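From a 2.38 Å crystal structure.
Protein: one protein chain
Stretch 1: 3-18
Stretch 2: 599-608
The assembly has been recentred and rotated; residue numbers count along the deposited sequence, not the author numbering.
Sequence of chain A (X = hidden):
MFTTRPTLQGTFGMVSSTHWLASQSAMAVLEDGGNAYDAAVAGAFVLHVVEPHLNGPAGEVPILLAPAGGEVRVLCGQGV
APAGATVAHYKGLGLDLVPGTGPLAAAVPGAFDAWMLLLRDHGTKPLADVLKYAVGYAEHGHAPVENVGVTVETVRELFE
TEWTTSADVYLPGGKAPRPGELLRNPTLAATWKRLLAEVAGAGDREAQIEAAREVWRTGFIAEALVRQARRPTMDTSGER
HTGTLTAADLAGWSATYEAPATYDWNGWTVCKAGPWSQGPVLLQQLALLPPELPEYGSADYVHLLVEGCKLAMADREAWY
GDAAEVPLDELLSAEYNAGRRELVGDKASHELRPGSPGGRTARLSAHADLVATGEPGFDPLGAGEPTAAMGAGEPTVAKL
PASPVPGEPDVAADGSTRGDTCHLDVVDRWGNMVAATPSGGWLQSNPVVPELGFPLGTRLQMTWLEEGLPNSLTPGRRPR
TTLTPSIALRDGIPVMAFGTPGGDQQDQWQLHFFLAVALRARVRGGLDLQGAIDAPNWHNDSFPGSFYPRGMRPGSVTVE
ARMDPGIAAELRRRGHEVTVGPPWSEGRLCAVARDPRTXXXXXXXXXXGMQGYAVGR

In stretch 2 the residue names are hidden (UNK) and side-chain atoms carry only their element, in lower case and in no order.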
# COMPACT_ATOMS: atom_id res chain seq x y z
N THR A 3 3.06 9.84 -7.51
CA THR A 3 2.21 8.67 -7.68
C THR A 3 1.53 8.36 -6.36
O THR A 3 2.09 8.56 -5.28
CB THR A 3 2.99 7.43 -8.15
OG1 THR A 3 4.05 7.15 -7.22
CG2 THR A 3 3.58 7.65 -9.53
N THR A 4 0.33 7.81 -6.48
CA THR A 4 -0.56 7.57 -5.35
C THR A 4 -0.00 6.54 -4.37
O THR A 4 -0.37 6.52 -3.20
CB THR A 4 -1.94 7.08 -5.85
OG1 THR A 4 -1.79 5.84 -6.57
CG2 THR A 4 -2.60 8.13 -6.74
N ARG A 5 0.87 5.67 -4.88
CA ARG A 5 1.66 4.74 -4.08
C ARG A 5 3.06 4.71 -4.66
O ARG A 5 3.32 5.29 -5.72
CB ARG A 5 1.07 3.34 -4.13
CG ARG A 5 -0.27 3.20 -3.43
CD ARG A 5 -1.29 2.73 -4.44
NE ARG A 5 -2.66 2.96 -3.99
CZ ARG A 5 -3.58 2.01 -3.84
NH1 ARG A 5 -4.79 2.36 -3.45
NH2 ARG A 5 -3.33 0.73 -4.08
N PRO A 6 3.99 4.07 -3.96
CA PRO A 6 5.25 3.86 -4.65
C PRO A 6 5.13 2.65 -5.54
O PRO A 6 4.25 1.81 -5.32
CB PRO A 6 6.25 3.62 -3.52
CG PRO A 6 5.44 3.26 -2.32
CD PRO A 6 4.03 3.71 -2.53
N THR A 7 5.97 2.57 -6.55
CA THR A 7 6.25 1.30 -7.17
C THR A 7 7.18 0.62 -6.18
O THR A 7 8.35 0.94 -6.10
CB THR A 7 6.91 1.43 -8.55
OG1 THR A 7 6.10 2.25 -9.40
CG2 THR A 7 7.06 0.07 -9.18
N LEU A 8 6.62 -0.29 -5.38
CA LEU A 8 7.41 -1.00 -4.35
C LEU A 8 8.59 -1.72 -4.99
O LEU A 8 8.48 -2.20 -6.10
CB LEU A 8 6.56 -2.02 -3.59
CG LEU A 8 5.22 -1.60 -2.96
CD1 LEU A 8 4.69 -2.75 -2.12
CD2 LEU A 8 5.36 -0.34 -2.14
N GLN A 9 9.71 -1.75 -4.28
CA GLN A 9 10.94 -2.42 -4.72
C GLN A 9 11.48 -3.28 -3.59
O GLN A 9 11.50 -2.84 -2.44
CB GLN A 9 11.98 -1.39 -5.10
CG GLN A 9 11.73 -0.78 -6.47
CD GLN A 9 12.72 0.32 -6.78
OE1 GLN A 9 12.95 1.21 -5.97
NE2 GLN A 9 13.29 0.28 -7.97
N GLY A 10 11.97 -4.47 -3.91
CA GLY A 10 12.38 -5.42 -2.87
C GLY A 10 13.12 -6.63 -3.41
O GLY A 10 13.45 -6.67 -4.59
N THR A 11 13.38 -7.59 -2.53
CA THR A 11 14.18 -8.78 -2.85
C THR A 11 13.67 -10.10 -2.27
O THR A 11 14.37 -11.12 -2.32
CB THR A 11 15.62 -8.61 -2.34
OG1 THR A 11 15.60 -8.33 -0.93
CG2 THR A 11 16.31 -7.47 -3.05
N PHE A 12 12.47 -10.08 -1.70
CA PHE A 12 11.89 -11.26 -1.08
C PHE A 12 10.62 -11.73 -1.78
O PHE A 12 10.43 -12.93 -1.96
CB PHE A 12 11.62 -11.03 0.41
CG PHE A 12 11.00 -12.23 1.07
CD1 PHE A 12 11.78 -13.34 1.39
CD2 PHE A 12 9.63 -12.30 1.29
CE1 PHE A 12 11.21 -14.47 1.96
CE2 PHE A 12 9.05 -13.43 1.86
CZ PHE A 12 9.84 -14.52 2.19
N GLY A 13 9.73 -10.81 -2.13
CA GLY A 13 8.49 -11.18 -2.81
C GLY A 13 7.59 -9.99 -3.04
O GLY A 13 7.70 -8.99 -2.34
N MET A 14 6.72 -10.08 -4.04
CA MET A 14 5.78 -9.00 -4.36
C MET A 14 4.42 -9.56 -4.76
O MET A 14 4.35 -10.55 -5.49
CB MET A 14 6.32 -8.11 -5.49
CG MET A 14 7.48 -7.20 -5.10
SD MET A 14 7.04 -5.87 -3.98
CE MET A 14 8.68 -5.35 -3.47
N VAL A 15 3.36 -8.92 -4.26
CA VAL A 15 1.98 -9.28 -4.60
C VAL A 15 1.17 -8.04 -4.99
O VAL A 15 1.30 -6.99 -4.37
CB VAL A 15 1.28 -10.02 -3.45
CG1 VAL A 15 -0.12 -10.42 -3.86
CG2 VAL A 15 2.08 -11.25 -3.01
N SER A 16 0.34 -8.17 -6.01
CA SER A 16 -0.59 -7.12 -6.38
C SER A 16 -1.97 -7.71 -6.73
O SER A 16 -2.10 -8.46 -7.70
CB SER A 16 -0.04 -6.33 -7.56
OG SER A 16 -0.81 -5.16 -7.76
N SER A 17 -2.96 -7.35 -5.91
CA SER A 17 -4.36 -7.77 -6.06
C SER A 17 -5.28 -6.59 -6.27
O SER A 17 -4.88 -5.43 -6.18
CB SER A 17 -4.85 -8.50 -4.81
OG SER A 17 -4.36 -9.81 -4.77
N THR A 18 -6.53 -6.94 -6.52
CA THR A 18 -7.66 -6.02 -6.49
C THR A 18 -8.26 -5.87 -5.08
O THR A 18 -9.28 -5.20 -4.94
CB THR A 18 -8.78 -6.46 -7.46
OG1 THR A 18 -9.13 -7.83 -7.23
CG2 THR A 18 -8.34 -6.29 -8.90
N UNK A 599 17.95 -8.64 -10.25
CA UNK A 599 17.16 -9.56 -9.40
C UNK A 599 16.08 -8.91 -8.54
O UNK A 599 15.36 -9.60 -7.81
N UNK A 600 15.93 -7.59 -8.67
CA UNK A 600 15.06 -6.78 -7.81
C UNK A 600 13.62 -6.95 -8.26
O UNK A 600 13.31 -6.82 -9.44
c UNK A 600 16.74 -5.06 -7.05
c UNK A 600 14.35 -4.36 -7.31
c UNK A 600 17.44 -3.74 -7.31
c UNK A 600 15.46 -5.28 -7.85
N UNK A 601 12.75 -7.19 -7.29
CA UNK A 601 11.31 -7.39 -7.50
C UNK A 601 10.58 -6.09 -7.26
O UNK A 601 10.93 -5.35 -6.34
c UNK A 601 11.63 -9.72 -6.46
c UNK A 601 11.05 -10.70 -5.47
c UNK A 601 10.81 -8.44 -6.51
c UNK A 601 11.71 -10.35 -7.83
N UNK A 602 9.57 -5.80 -8.07
CA UNK A 602 8.75 -4.61 -7.86
C UNK A 602 7.25 -4.90 -7.96
O UNK A 602 6.84 -6.01 -8.30
c UNK A 602 9.20 -3.46 -8.77
o UNK A 602 9.25 -3.85 -10.12
N UNK A 603 6.43 -3.91 -7.59
CA UNK A 603 4.97 -4.05 -7.61
C UNK A 603 4.29 -2.71 -7.56
O UNK A 603 4.78 -1.78 -6.93
c UNK A 603 4.49 -4.89 -6.45
N UNK A 604 3.15 -2.63 -8.23
CA UNK A 604 2.28 -1.48 -8.18
C UNK A 604 0.83 -1.97 -8.14
O UNK A 604 0.56 -3.16 -8.34
c UNK A 604 2.51 -0.56 -9.36
N UNK A 605 -0.09 -1.05 -7.85
CA UNK A 605 -1.51 -1.38 -7.82
C UNK A 605 -2.39 -0.15 -7.99
O UNK A 605 -2.02 0.96 -7.60
c UNK A 605 -1.88 -2.11 -6.54
N UNK A 606 -3.57 -0.39 -8.55
CA UNK A 606 -4.55 0.64 -8.84
C UNK A 606 -5.14 1.28 -7.57
O UNK A 606 -5.52 0.55 -6.65
o UNK A 606 -6.90 2.00 -10.29
c UNK A 606 -5.69 0.04 -9.67
c UNK A 606 -6.91 0.92 -9.70
n UNK A 606 -7.97 0.47 -9.04
N UNK A 607 -5.21 2.62 -7.54
CA UNK A 607 -5.80 3.31 -6.39
C UNK A 607 -7.31 3.56 -6.49
O UNK A 607 -7.93 3.91 -5.49
c UNK A 607 -5.04 4.64 -6.40
c UNK A 607 -4.70 3.60 -8.53
c UNK A 607 -4.88 4.93 -7.85
N UNK A 608 -7.88 3.39 -7.68
CA UNK A 608 -9.27 3.72 -7.93
C UNK A 608 -10.17 2.72 -7.21
O UNK A 608 -9.99 1.52 -7.36
c UNK A 608 -8.70 4.58 -10.30
c UNK A 608 -6.71 4.82 -12.84
n UNK A 608 -6.06 3.83 -12.22
n UNK A 608 -8.01 5.02 -12.64
c UNK A 608 -9.58 3.69 -9.43
c UNK A 608 -8.87 4.23 -11.77
n UNK A 608 -6.05 5.61 -13.68
O HOH W 1 -6.69 4.25 -3.13
O HOH W 2 1.55 0.45 -5.37
O HOH W 3 -5.02 -3.24 -8.02

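Position 599 carries no side-chain atom, and its phi of 84° by itself favours glycine; it is Gly599, at the exposed start of the stretch.

Position 600 has four carbons forked at the first, one arm two carbons long; the one-carbon arm lies 4.4 Å from Gln9 CB. This branching defines isoleucine. The backbone CA of Ile600 lies 3.6 Å from Gly10 O.

Position 601 also has four carbons, but the fork comes at the second. One terminal carbon lies 3.6 Å from Gly13 N, and CB is 3.8 Å from Met14 CG. The late fork identifies leucine. Leu601 pairs with Gly10 through two hydrogen bonds, Gly10 N to Leu601 O and Leu601 N to Gly10 O, both 2.8 Å. A CB on Gly10 would clash with Met14 CE, so the bare backbone leaves room for that methyl.

Position 602 shows one carbon followed by one oxygen, with CB 4.3 Å from Gln9 CG: a serine with chi1 at 53° (p). Ser602 faces Gln9 in a non-hydrogen-bonded pair, CA to CA 4.4 Å.

Position 603 has a single carbon, and that CB sits 3.7 Å from Met14 SD; hence alanine. Ala603 N donates to Leu8 O at 3.1 Å, while the return bond, Leu8 N to Ala603 O at 2.8 Å, is weak, its angle at hydrogen only 126°.

Position 604, again one carbon, is alanine. The carbonyl makes its contact: Ser16 OG donates to Ala604 O at a very short 2.5 Å.

Position 605 has a single side-chain carbon, CB, 3.5 Å from Ser16 OG; it is alanine. A water donates to Pro6 O and accepts a weak bond from Ala605 N.

Position 606 has two carbons, the second bearing one oxygen and one nitrogen: an amide, so asparagine. Asn606 points away from stretch 1, and its OD1 accepts from N of position 608 at 3.1 Å.

Position 607 has three carbons closing a ring onto the backbone N, and one ring carbon lies 3.5 Å from Thr4 OG1: proline. Pro607 CA lies 3.3 Å from Arg5 NH1, over one face of the guanidinium.

Position 608 has three carbons, a nitrogen, then a carbon with two more nitrogens, and touches nothing on stretch 1: arginine. Arg608 points away.

The contact works through two strands of stretch 1. Strand 8-10 runs antiparallel to 601-605 (161°) and supplies the backbone ladder; the strand containing Met14 and Ser16 runs nearly parallel (17°) and contributes Met14 packing and the Ser16 bond. Beyond the ladder, a water joins Arg5 NH1 to Pro607 O, 2.7 Å from each.

Stretch 2 599-608: GILSAAANPR
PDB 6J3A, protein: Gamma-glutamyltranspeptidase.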